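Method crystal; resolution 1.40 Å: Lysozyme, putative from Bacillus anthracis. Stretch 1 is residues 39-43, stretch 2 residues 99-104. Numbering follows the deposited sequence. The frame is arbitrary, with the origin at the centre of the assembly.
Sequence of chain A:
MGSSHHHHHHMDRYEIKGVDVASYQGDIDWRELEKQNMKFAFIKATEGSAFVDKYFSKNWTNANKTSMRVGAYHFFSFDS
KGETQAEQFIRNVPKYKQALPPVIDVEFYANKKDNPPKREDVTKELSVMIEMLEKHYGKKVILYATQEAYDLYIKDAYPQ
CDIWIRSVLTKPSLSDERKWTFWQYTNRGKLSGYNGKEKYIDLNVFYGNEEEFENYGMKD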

# COMPACT_ATOMS: atom_id res chain seq x y z
N LYS A 39 19.37 4.31 9.74
CA LYS A 39 20.73 4.57 9.28
C LYS A 39 20.81 5.19 7.91
O LYS A 39 21.87 5.69 7.51
N PHE A 40 19.71 5.14 7.17
CA PHE A 40 19.71 5.67 5.81
C PHE A 40 18.34 6.14 5.42
O PHE A 40 17.32 5.76 6.02
N ALA A 41 18.31 6.95 4.38
CA ALA A 41 17.11 7.44 3.76
C ALA A 41 17.29 7.53 2.24
O ALA A 41 18.27 7.98 1.80
N PHE A 42 16.31 7.07 1.51
CA PHE A 42 16.20 7.37 0.08
C PHE A 42 15.00 8.29 -0.11
O PHE A 42 13.88 7.95 0.30
N ILE A 43 15.24 9.45 -0.71
CA ILE A 43 14.24 10.49 -0.81
C ILE A 43 13.82 10.66 -2.26
O ILE A 43 14.67 10.78 -3.14
N ALA A 99 27.14 10.54 -0.48
CA ALA A 99 25.78 10.12 -0.70
C ALA A 99 25.69 8.65 -1.04
O ALA A 99 26.61 8.06 -1.51
N LEU A 100 24.51 8.10 -0.82
CA LEU A 100 24.23 6.77 -1.36
C LEU A 100 24.08 6.83 -2.89
O LEU A 100 23.82 7.88 -3.45
N PRO A 101 24.25 5.68 -3.57
CA PRO A 101 24.07 5.66 -5.02
C PRO A 101 22.65 6.05 -5.42
O PRO A 101 21.70 5.89 -4.62
N PRO A 102 22.49 6.52 -6.66
CA PRO A 102 21.14 6.83 -7.15
C PRO A 102 20.29 5.59 -7.30
O PRO A 102 20.80 4.50 -7.58
N VAL A 103 18.99 5.77 -7.11
CA VAL A 103 18.02 4.72 -7.30
C VAL A 103 17.03 5.05 -8.43
O VAL A 103 16.58 6.14 -8.50
N ILE A 104 16.76 4.05 -9.27
CA ILE A 104 15.64 4.16 -10.21
C ILE A 104 14.57 3.17 -9.76
O ILE A 104 14.84 1.98 -9.62

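The contact is built around one aromatic ring. Phe42 points toward the second stretch with chi1 in the m well (-74°) and chi2 at -74°, and its ring meets three residues there in three different ways. Leu100, m at chi1 and t at chi2, also points across the gap and lays its CD1 methyl over one face of the ring, 4.2 Å from the Phe42 ring centroid and 28° off the normal, a CH-pi arrangement; the closest carbon is Phe42 CZ, 3.7 Å from Leu100 CD1. Val103, in the t rotamer, brings CG2 to 3.5 Å from Phe42 CE1, approaching the ring obliquely. These two aliphatic side chains reach the ring without close approach of the main chains: even the nearest alpha carbons, Phe42 CA and Val103 CA, stand 8.0 Å apart, so the contact between the stretches is made largely by side chains.

The same leucine methyl serves a second aromatic residue. Phe40 starts toward the other stretch and sets its CB 3.8 Å from Leu100 CD1, but with chi1 in the p well (64°) the end of its side chain leads away, so the contact is made at the root of the side chain. Between the two phenylalanines, Ala41 turns its CB away, in keeping with the alternation of a strand, and contributes mainly backbone: Ala41 O lies 4.2 Å from Leu100 CD1.

At the edge of the Phe42 ring, near its plane, sits the carbonyl of Pro101, with Pro101 O 3.7 Å from Phe42 CE1. An aromatic edge suits a carbonyl oxygen, yet no hydrogen bond joins the two stretches. Pro101 itself points sideways and Pro102 away. Lys39 lies beyond reach, its NZ hydrogen-bonded elsewhere in the structure. The rule is economical: the contact is mostly apolar, with no hydrogen bond across it, and buries 202 Å² summed over both sides.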

# COMPACT_ATOMS: atom_id res chain seq x y z
CB LYS A 39 21.59 3.31 9.36
CG LYS A 39 21.90 3.00 10.82
CD LYS A 39 22.94 1.95 10.97
CE LYS A 39 23.09 1.61 12.42
NZ LYS A 39 23.76 2.72 13.16
CB PHE A 40 20.26 4.65 4.78
CG PHE A 40 19.42 3.39 4.61
CD1 PHE A 40 18.41 3.31 3.67
CD2 PHE A 40 19.73 2.25 5.35
CE1 PHE A 40 17.66 2.13 3.51
CE2 PHE A 40 19.01 1.07 5.21
CZ PHE A 40 17.96 1.00 4.28
CB ALA A 41 16.70 8.73 4.32
CB PHE A 42 16.05 6.09 -0.74
CG PHE A 42 17.32 5.28 -0.85
CD1 PHE A 42 18.35 5.70 -1.68
CD2 PHE A 42 17.48 4.11 -0.13
CE1 PHE A 42 19.52 4.95 -1.80
CE2 PHE A 42 18.66 3.36 -0.24
CZ PHE A 42 19.67 3.79 -1.08
CB ILE A 43 14.84 11.82 -0.30
CG1 ILE A 43 15.33 11.69 1.15
CG2 ILE A 43 13.84 12.99 -0.47
CD1 ILE A 43 16.22 12.84 1.55
CB ALA A 99 25.17 10.91 -1.84
CB LEU A 100 22.95 6.21 -0.72
CG LEU A 100 23.11 5.93 0.77
CD1 LEU A 100 21.74 5.65 1.39
CD2 LEU A 100 24.02 4.74 0.97
CB PRO A 101 24.35 4.21 -5.39
CG PRO A 101 25.21 3.68 -4.23
CD PRO A 101 24.63 4.37 -3.03
CB PRO A 102 21.39 7.45 -8.52
CG PRO A 102 22.77 7.12 -8.89
CD PRO A 102 23.53 6.68 -7.69
CB VAL A 103 17.21 4.50 -6.03
CG1 VAL A 103 16.06 3.54 -6.23
CG2 VAL A 103 18.10 4.13 -4.85
CB ILE A 104 16.05 3.88 -11.66
CG1 ILE A 104 17.25 4.74 -12.09
CG2 ILE A 104 14.85 4.15 -12.56
CD1 ILE A 104 17.88 4.27 -13.39